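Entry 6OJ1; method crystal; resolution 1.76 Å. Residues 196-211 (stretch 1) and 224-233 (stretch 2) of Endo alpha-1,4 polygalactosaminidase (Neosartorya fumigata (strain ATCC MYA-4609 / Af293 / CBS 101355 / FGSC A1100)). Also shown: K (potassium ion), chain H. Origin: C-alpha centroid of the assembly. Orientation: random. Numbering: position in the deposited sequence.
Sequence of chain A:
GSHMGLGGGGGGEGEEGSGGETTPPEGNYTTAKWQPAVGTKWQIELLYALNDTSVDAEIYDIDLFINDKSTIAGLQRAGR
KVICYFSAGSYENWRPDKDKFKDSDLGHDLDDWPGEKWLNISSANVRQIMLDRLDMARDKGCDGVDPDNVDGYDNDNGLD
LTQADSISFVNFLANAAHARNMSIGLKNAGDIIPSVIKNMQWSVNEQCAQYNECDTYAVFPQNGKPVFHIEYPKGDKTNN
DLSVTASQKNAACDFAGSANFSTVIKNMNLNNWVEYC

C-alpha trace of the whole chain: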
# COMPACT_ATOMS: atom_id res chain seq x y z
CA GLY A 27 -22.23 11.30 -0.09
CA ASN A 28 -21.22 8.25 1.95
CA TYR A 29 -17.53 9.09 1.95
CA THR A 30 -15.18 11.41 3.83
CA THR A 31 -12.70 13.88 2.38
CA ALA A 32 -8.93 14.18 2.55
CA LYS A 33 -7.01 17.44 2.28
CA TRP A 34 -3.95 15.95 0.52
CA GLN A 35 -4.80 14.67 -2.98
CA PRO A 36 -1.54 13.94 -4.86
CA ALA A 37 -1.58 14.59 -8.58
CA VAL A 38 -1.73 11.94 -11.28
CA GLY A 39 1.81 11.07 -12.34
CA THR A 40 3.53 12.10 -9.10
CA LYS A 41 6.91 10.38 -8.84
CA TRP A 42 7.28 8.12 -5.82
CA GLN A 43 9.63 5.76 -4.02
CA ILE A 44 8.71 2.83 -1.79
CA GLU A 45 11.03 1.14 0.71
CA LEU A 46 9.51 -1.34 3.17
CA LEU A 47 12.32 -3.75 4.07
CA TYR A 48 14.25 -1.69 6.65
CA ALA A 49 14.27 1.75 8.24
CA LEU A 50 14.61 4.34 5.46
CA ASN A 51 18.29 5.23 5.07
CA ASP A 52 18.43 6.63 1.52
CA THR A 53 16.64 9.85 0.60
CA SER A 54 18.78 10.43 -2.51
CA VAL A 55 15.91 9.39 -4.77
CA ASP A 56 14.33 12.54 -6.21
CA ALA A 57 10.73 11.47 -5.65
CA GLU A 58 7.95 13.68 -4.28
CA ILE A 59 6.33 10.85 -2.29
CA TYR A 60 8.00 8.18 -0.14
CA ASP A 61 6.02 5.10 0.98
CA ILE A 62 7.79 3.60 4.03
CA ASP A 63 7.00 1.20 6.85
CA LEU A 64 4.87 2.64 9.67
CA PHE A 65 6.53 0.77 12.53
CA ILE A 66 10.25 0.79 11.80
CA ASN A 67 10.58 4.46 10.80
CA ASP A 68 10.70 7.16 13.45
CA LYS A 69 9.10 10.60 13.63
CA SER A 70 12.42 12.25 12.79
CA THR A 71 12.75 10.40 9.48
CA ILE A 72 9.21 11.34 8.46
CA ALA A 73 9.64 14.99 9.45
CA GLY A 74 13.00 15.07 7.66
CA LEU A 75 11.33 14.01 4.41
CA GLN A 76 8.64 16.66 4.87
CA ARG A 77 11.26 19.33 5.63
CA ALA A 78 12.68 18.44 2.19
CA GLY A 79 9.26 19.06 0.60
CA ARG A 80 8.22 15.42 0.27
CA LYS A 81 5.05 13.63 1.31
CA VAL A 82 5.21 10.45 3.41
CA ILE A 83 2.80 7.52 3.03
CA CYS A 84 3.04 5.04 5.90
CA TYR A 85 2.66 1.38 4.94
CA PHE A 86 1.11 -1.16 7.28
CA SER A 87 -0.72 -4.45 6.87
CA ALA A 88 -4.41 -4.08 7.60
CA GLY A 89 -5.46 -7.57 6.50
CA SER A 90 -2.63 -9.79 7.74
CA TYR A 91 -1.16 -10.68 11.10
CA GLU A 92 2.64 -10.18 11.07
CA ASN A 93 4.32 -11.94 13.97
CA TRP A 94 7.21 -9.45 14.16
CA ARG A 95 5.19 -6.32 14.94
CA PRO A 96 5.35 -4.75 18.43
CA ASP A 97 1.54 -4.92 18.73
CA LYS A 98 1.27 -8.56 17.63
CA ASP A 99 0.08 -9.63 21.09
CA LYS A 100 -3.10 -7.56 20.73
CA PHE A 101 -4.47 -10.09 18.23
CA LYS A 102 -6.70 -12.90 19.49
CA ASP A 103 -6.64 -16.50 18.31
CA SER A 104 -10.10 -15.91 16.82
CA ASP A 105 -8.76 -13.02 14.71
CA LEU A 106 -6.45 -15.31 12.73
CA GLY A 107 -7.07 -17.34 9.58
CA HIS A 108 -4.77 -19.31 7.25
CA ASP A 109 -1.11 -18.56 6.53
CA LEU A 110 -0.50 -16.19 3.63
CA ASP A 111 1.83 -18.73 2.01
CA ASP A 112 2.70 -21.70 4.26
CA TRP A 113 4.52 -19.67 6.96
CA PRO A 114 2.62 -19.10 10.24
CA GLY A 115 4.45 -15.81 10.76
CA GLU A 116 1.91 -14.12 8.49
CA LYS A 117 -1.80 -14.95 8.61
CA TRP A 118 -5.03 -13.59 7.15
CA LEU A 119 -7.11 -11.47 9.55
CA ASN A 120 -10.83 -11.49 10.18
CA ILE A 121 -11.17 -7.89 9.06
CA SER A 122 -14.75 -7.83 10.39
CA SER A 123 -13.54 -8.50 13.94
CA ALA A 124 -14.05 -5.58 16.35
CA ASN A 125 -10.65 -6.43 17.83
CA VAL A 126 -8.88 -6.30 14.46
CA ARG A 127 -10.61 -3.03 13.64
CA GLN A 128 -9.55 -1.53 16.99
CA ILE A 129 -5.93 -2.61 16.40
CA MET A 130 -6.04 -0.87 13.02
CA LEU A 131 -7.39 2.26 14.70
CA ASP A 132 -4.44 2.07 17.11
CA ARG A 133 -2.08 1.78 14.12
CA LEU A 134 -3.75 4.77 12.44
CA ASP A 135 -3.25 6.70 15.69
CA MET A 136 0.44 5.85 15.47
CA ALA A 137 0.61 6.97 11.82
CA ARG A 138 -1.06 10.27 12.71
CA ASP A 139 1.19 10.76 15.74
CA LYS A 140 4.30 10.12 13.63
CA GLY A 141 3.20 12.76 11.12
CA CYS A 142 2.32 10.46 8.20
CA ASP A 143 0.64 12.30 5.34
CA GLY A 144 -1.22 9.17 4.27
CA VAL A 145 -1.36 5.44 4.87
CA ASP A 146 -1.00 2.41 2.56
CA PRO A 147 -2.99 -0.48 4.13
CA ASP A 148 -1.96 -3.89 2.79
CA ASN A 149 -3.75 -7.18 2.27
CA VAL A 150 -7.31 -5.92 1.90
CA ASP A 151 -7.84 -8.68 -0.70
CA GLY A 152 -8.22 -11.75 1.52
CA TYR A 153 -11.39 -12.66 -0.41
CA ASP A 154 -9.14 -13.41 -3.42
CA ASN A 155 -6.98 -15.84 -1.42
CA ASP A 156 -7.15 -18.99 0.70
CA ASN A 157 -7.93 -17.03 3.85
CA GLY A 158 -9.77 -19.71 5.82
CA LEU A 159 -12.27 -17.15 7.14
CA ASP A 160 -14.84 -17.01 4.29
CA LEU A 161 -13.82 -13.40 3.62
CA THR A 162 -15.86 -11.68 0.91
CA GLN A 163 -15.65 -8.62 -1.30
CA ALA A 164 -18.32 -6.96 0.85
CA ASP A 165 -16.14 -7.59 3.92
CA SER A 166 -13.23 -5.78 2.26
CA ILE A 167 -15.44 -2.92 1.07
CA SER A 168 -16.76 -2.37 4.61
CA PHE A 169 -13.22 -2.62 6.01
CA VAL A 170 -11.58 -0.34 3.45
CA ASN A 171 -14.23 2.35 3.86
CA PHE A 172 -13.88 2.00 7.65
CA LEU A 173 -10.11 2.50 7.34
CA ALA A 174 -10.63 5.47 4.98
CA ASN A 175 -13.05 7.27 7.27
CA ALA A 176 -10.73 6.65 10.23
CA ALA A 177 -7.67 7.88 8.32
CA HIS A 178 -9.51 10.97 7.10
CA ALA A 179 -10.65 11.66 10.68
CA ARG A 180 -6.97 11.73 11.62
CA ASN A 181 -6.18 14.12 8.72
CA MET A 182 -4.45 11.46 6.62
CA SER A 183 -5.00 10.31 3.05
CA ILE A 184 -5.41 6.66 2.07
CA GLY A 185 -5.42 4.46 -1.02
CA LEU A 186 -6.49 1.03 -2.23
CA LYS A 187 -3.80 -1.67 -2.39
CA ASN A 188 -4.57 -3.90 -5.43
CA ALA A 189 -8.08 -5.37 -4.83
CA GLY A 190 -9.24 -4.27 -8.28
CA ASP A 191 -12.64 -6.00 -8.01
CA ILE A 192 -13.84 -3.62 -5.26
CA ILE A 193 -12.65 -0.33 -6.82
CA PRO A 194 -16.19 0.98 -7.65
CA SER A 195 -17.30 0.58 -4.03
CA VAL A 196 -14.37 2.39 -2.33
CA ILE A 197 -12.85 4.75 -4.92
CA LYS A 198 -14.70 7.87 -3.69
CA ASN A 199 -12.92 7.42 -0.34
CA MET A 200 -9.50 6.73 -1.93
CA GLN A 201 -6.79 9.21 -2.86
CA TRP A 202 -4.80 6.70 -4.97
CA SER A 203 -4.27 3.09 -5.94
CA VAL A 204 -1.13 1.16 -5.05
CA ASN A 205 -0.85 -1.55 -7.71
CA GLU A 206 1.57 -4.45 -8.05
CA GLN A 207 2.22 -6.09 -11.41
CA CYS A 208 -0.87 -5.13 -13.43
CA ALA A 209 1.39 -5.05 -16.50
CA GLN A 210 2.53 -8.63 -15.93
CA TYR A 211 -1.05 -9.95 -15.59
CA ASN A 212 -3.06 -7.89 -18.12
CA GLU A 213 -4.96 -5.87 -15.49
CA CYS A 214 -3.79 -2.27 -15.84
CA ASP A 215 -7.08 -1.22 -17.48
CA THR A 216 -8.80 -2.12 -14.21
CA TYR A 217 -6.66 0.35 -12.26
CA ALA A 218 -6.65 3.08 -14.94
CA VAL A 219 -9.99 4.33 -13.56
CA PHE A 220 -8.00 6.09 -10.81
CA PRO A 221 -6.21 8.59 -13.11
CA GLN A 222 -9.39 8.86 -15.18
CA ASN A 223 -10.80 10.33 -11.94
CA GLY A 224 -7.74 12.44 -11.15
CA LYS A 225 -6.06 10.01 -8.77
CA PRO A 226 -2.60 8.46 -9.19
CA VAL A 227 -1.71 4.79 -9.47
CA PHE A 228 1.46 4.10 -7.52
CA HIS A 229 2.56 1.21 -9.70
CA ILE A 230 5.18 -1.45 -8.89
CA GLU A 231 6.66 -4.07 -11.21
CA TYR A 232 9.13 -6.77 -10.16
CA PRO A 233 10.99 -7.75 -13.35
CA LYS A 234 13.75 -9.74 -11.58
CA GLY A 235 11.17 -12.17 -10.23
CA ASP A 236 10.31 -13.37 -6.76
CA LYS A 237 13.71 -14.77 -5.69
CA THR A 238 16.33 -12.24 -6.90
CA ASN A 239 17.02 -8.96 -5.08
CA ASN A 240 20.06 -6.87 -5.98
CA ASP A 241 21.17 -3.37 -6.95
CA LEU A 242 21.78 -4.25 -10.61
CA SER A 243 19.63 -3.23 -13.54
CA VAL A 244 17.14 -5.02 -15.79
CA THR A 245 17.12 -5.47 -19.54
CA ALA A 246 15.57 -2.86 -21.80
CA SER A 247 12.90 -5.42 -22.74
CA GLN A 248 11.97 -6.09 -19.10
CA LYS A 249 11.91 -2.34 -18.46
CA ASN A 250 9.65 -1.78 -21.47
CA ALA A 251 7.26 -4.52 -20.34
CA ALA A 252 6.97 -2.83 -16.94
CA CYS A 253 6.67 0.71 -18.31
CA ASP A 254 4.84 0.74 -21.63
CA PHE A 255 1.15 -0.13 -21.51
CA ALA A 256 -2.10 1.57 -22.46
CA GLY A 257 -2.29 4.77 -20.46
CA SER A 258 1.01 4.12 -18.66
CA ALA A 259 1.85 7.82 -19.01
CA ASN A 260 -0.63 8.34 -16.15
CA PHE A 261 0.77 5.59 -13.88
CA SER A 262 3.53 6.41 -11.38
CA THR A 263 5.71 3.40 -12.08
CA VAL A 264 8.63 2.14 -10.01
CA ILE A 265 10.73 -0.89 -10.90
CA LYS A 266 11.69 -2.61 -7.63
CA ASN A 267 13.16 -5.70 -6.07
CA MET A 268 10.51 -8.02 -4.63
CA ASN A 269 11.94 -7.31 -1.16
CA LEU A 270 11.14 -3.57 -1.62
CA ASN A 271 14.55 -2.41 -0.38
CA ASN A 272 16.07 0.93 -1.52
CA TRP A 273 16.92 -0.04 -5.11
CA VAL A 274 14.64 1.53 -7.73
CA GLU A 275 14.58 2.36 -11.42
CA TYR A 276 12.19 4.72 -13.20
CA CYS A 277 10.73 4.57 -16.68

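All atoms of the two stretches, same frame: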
# COMPACT_ATOMS: atom_id res chain seq x y z
N VAL A 196 -15.22 1.68 -3.29
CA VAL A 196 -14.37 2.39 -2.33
C VAL A 196 -13.67 3.61 -2.94
O VAL A 196 -13.11 4.42 -2.20
CB VAL A 196 -13.29 1.45 -1.73
CG1 VAL A 196 -13.94 0.24 -1.03
CG2 VAL A 196 -12.23 1.02 -2.81
N ILE A 197 -13.72 3.76 -4.27
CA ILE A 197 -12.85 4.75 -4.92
C ILE A 197 -13.14 6.17 -4.43
O ILE A 197 -12.21 6.98 -4.29
CB ILE A 197 -12.96 4.64 -6.45
CG1 ILE A 197 -11.93 5.58 -7.10
CG2 ILE A 197 -14.37 4.95 -6.95
CD1 ILE A 197 -11.65 5.27 -8.56
N LYS A 198 -14.40 6.51 -4.13
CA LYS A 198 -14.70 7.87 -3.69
C LYS A 198 -13.98 8.22 -2.40
O LYS A 198 -13.74 9.40 -2.12
CB LYS A 198 -16.21 8.05 -3.50
CG LYS A 198 -17.00 8.01 -4.79
CD LYS A 198 -18.49 8.17 -4.51
N ASN A 199 -13.63 7.22 -1.59
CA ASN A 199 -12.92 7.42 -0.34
C ASN A 199 -11.41 7.33 -0.50
O ASN A 199 -10.68 7.57 0.46
CB ASN A 199 -13.38 6.37 0.70
CG ASN A 199 -14.06 6.99 1.91
OD1 ASN A 199 -13.92 8.19 2.18
ND2 ASN A 199 -14.80 6.16 2.66
N MET A 200 -10.92 6.98 -1.70
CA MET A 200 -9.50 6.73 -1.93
C MET A 200 -8.84 7.96 -2.54
O MET A 200 -9.44 8.67 -3.34
CB MET A 200 -9.29 5.54 -2.88
CG MET A 200 -9.85 4.19 -2.40
SD MET A 200 -9.10 3.60 -0.88
CE MET A 200 -10.36 4.09 0.31
N GLN A 201 -7.57 8.18 -2.19
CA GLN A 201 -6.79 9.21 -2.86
C GLN A 201 -5.84 8.65 -3.91
O GLN A 201 -5.28 9.44 -4.70
CB GLN A 201 -5.99 10.05 -1.83
CG GLN A 201 -6.84 11.05 -1.02
CD GLN A 201 -7.90 10.39 -0.17
OE1 GLN A 201 -7.60 9.71 0.81
NE2 GLN A 201 -9.16 10.61 -0.52
N TRP A 202 -5.65 7.34 -3.96
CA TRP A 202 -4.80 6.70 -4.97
C TRP A 202 -5.09 5.21 -4.97
O TRP A 202 -5.80 4.68 -4.11
CB TRP A 202 -3.31 6.92 -4.69
CG TRP A 202 -2.89 6.43 -3.33
CD1 TRP A 202 -2.64 5.13 -2.95
CD2 TRP A 202 -2.70 7.22 -2.15
NE1 TRP A 202 -2.30 5.08 -1.61
CE2 TRP A 202 -2.34 6.35 -1.10
CE3 TRP A 202 -2.81 8.60 -1.88
CZ2 TRP A 202 -2.06 6.80 0.19
CZ3 TRP A 202 -2.54 9.04 -0.60
CH2 TRP A 202 -2.18 8.15 0.42
N SER A 203 -4.46 4.53 -5.92
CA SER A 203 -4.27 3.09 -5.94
C SER A 203 -2.78 2.80 -5.77
O SER A 203 -1.94 3.48 -6.35
CB SER A 203 -4.76 2.50 -7.27
OG SER A 203 -4.24 1.18 -7.47
N VAL A 204 -2.44 1.79 -4.97
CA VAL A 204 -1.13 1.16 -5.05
C VAL A 204 -1.34 -0.16 -5.77
O VAL A 204 -2.11 -1.01 -5.29
CB VAL A 204 -0.47 0.95 -3.68
CG1 VAL A 204 0.81 0.12 -3.84
CG2 VAL A 204 -0.13 2.29 -3.01
N ASN A 205 -0.70 -0.34 -6.92
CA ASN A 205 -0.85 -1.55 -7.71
C ASN A 205 0.48 -2.27 -7.85
O ASN A 205 1.51 -1.65 -8.11
CB ASN A 205 -1.38 -1.27 -9.10
CG ASN A 205 -1.35 -2.50 -9.96
OD1 ASN A 205 -0.39 -2.74 -10.68
ND2 ASN A 205 -2.37 -3.35 -9.83
N GLU A 206 0.44 -3.59 -7.71
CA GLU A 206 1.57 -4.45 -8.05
C GLU A 206 1.25 -5.24 -9.31
O GLU A 206 0.25 -5.96 -9.36
CB GLU A 206 1.90 -5.39 -6.91
CG GLU A 206 2.46 -4.69 -5.69
CD GLU A 206 2.48 -5.60 -4.49
OE1 GLU A 206 1.39 -6.10 -4.12
OE2 GLU A 206 3.57 -5.82 -3.94
N GLN A 207 2.12 -5.13 -10.32
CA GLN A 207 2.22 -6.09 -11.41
C GLN A 207 1.02 -6.13 -12.34
O GLN A 207 0.80 -7.16 -13.00
CB GLN A 207 2.46 -7.50 -10.86
CG GLN A 207 3.76 -7.63 -10.08
CD GLN A 207 3.78 -8.88 -9.23
OE1 GLN A 207 3.24 -8.90 -8.13
NE2 GLN A 207 4.40 -9.92 -9.75
N CYS A 208 0.23 -5.06 -12.47
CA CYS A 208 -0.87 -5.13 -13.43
C CYS A 208 -0.36 -5.35 -14.85
O CYS A 208 -1.05 -5.96 -15.67
CB CYS A 208 -1.73 -3.87 -13.37
SG CYS A 208 -0.93 -2.33 -13.91
N ALA A 209 0.85 -4.87 -15.15
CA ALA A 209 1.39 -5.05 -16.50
C ALA A 209 1.69 -6.51 -16.78
O ALA A 209 1.45 -7.01 -17.89
CB ALA A 209 2.65 -4.20 -16.68
N GLN A 210 2.18 -7.23 -15.77
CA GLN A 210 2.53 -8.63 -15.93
C GLN A 210 1.30 -9.51 -16.14
O GLN A 210 1.40 -10.54 -16.82
CB GLN A 210 3.33 -9.07 -14.69
CG GLN A 210 3.76 -10.52 -14.67
CD GLN A 210 4.52 -10.89 -13.39
OE1 GLN A 210 4.76 -10.03 -12.53
NE2 GLN A 210 4.89 -12.15 -13.26
N TYR A 211 0.14 -9.10 -15.61
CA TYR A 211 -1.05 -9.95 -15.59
C TYR A 211 -2.24 -9.35 -16.35
O TYR A 211 -3.38 -9.78 -16.12
CB TYR A 211 -1.45 -10.26 -14.15
CG TYR A 211 -0.41 -11.10 -13.46
CD1 TYR A 211 -0.14 -12.39 -13.91
CD2 TYR A 211 0.32 -10.61 -12.38
CE1 TYR A 211 0.82 -13.17 -13.29
CE2 TYR A 211 1.28 -11.38 -11.76
CZ TYR A 211 1.53 -12.66 -12.22
OH TYR A 211 2.49 -13.43 -11.61
N GLY A 224 -8.66 11.51 -11.76
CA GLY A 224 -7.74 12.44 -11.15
C GLY A 224 -6.92 11.89 -10.00
O GLY A 224 -6.38 12.67 -9.21
N LYS A 225 -6.79 10.57 -9.89
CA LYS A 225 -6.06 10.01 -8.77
C LYS A 225 -4.92 9.13 -9.29
O LYS A 225 -5.09 8.42 -10.29
CB LYS A 225 -7.00 9.21 -7.86
CG LYS A 225 -8.03 10.12 -7.15
CD LYS A 225 -9.19 9.34 -6.54
CE LYS A 225 -10.18 10.28 -5.87
NZ LYS A 225 -11.28 9.51 -5.19
N PRO A 226 -3.75 9.18 -8.66
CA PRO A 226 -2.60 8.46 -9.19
C PRO A 226 -2.70 6.96 -8.93
O PRO A 226 -3.44 6.50 -8.04
CB PRO A 226 -1.41 9.08 -8.45
CG PRO A 226 -1.98 9.68 -7.21
CD PRO A 226 -3.39 10.09 -7.55
N VAL A 227 -1.99 6.19 -9.75
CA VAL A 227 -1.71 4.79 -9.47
C VAL A 227 -0.23 4.70 -9.16
O VAL A 227 0.62 4.96 -10.03
CB VAL A 227 -2.06 3.85 -10.63
CG1 VAL A 227 -1.65 2.42 -10.25
CG2 VAL A 227 -3.54 3.94 -10.98
N PHE A 228 0.09 4.34 -7.92
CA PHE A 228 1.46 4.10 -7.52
C PHE A 228 1.77 2.65 -7.87
O PHE A 228 1.31 1.72 -7.20
CB PHE A 228 1.63 4.44 -6.04
CG PHE A 228 1.39 5.90 -5.77
CD1 PHE A 228 2.15 6.86 -6.43
CD2 PHE A 228 0.39 6.32 -4.90
CE1 PHE A 228 1.93 8.23 -6.22
CE2 PHE A 228 0.16 7.68 -4.68
CZ PHE A 228 0.94 8.63 -5.34
N HIS A 229 2.52 2.47 -8.95
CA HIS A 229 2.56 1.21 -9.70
C HIS A 229 3.93 0.56 -9.55
O HIS A 229 4.95 1.19 -9.86
CB HIS A 229 2.22 1.49 -11.17
CG HIS A 229 2.50 0.33 -12.08
ND1 HIS A 229 3.24 0.47 -13.24
CD2 HIS A 229 2.14 -0.97 -12.02
CE1 HIS A 229 3.33 -0.70 -13.84
NE2 HIS A 229 2.67 -1.59 -13.12
N ILE A 230 3.95 -0.69 -9.10
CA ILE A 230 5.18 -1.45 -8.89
C ILE A 230 5.23 -2.62 -9.87
O ILE A 230 4.24 -3.33 -10.04
CB ILE A 230 5.28 -2.00 -7.45
CG1 ILE A 230 4.98 -0.93 -6.41
CG2 ILE A 230 6.66 -2.60 -7.20
CD1 ILE A 230 4.84 -1.51 -5.00
N GLU A 231 6.40 -2.83 -10.49
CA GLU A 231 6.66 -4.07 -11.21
C GLU A 231 7.95 -4.67 -10.67
O GLU A 231 8.84 -3.96 -10.20
CB GLU A 231 6.77 -3.87 -12.73
CG GLU A 231 5.46 -3.38 -13.40
CD GLU A 231 4.40 -4.46 -13.54
OE1 GLU A 231 4.77 -5.65 -13.66
OE2 GLU A 231 3.20 -4.12 -13.56
N TYR A 232 8.04 -6.00 -10.74
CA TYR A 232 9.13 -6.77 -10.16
C TYR A 232 9.78 -7.62 -11.25
O TYR A 232 9.63 -8.85 -11.27
CB TYR A 232 8.64 -7.68 -9.03
CG TYR A 232 7.96 -6.99 -7.86
CD1 TYR A 232 8.66 -6.18 -6.99
CD2 TYR A 232 6.60 -7.19 -7.63
CE1 TYR A 232 8.03 -5.57 -5.90
CE2 TYR A 232 5.96 -6.60 -6.55
CZ TYR A 232 6.68 -5.78 -5.69
OH TYR A 232 6.05 -5.18 -4.61
N PRO A 233 10.52 -7.00 -12.17
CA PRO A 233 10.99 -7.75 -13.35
C PRO A 233 12.05 -8.80 -13.05
O PRO A 233 12.23 -9.72 -13.86
CB PRO A 233 11.54 -6.65 -14.27
CG PRO A 233 11.86 -5.53 -13.37
CD PRO A 233 10.86 -5.57 -12.24
K K H . 2.08 -8.49 -2.13
O HOH W 1 -12.40 11.57 -3.93
O HOH W 2 3.27 -5.49 -1.24
O HOH W 3 4.57 -8.59 -3.28
O HOH W 4 6.31 -7.59 -12.47
O HOH W 5 2.57 -7.58 0.69
O HOH W 6 -0.10 -10.18 -2.17
O HOH W 7 -0.19 -7.36 -1.10

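The strand ending at Glu206 and strand 227-231 lie side by side and parallel, their axes 11° apart. The hydrogen bonds run as a parallel ladder: Ser203 N to Pro226 O (3.1 Å), Phe228 N to Ser203 O (2.7 Å), Asn205 N to Phe228 O (2.9 Å), Ile230 N to Asn205 O (2.8 Å) and Gln207 N to Ile230 O (2.8 Å). Proline has no amide hydrogen, but at 226 only its carbonyl is needed.

Before the ladder, Lys225 points toward stretch 1. With chi1 m and the remaining angles t, its extended chain carries NZ to carbonyls in and just after the 3-10 segment: 2.7 Å to Met200 O and, in a weak bond, 2.8 Å to Ile197 O. A water links NZ to Lys198 O. A long, charged donor suits these acceptors.

Val204, Phe228, Glu206 and Ile230 share one face. The m rotamer of Phe228 turns its ring edge toward the face of Trp202, whose chi1 is p; Phe228 CE2 lies 3.6 Å from Trp202 CB. Val204 CG2 sits 4.1 Å from Phe228 CB. Glu206 (m, t) packs its CG 4.0 Å from Ile230 CD1, while its carboxylate takes a hydrogen bond from Tyr232 OH to OE2 (2.6 Å) and coordinates potassium through OE1 (3.2 Å).

On the other face, Asn205 and His229 both adopt t. Asn205 OD1 accepts from Cys208 N (3.0 Å), bracing the turn after the strand, and meets the His229 ring edge at CD2 (3.4 Å). Gln207 has positive phi (68°), and the chain turns there. Glu231, folded by chi1 and chi2 both m, brings OE2 to Ala209 N (2.9 Å) and His229 NE2 (2.6 Å), both of which donate. One carboxylate oxygen thus ties turn to strand, and Ala209, whose CA-to-CB bond points toward stretch 2, has CB 3.2 Å from Glu231 OE2.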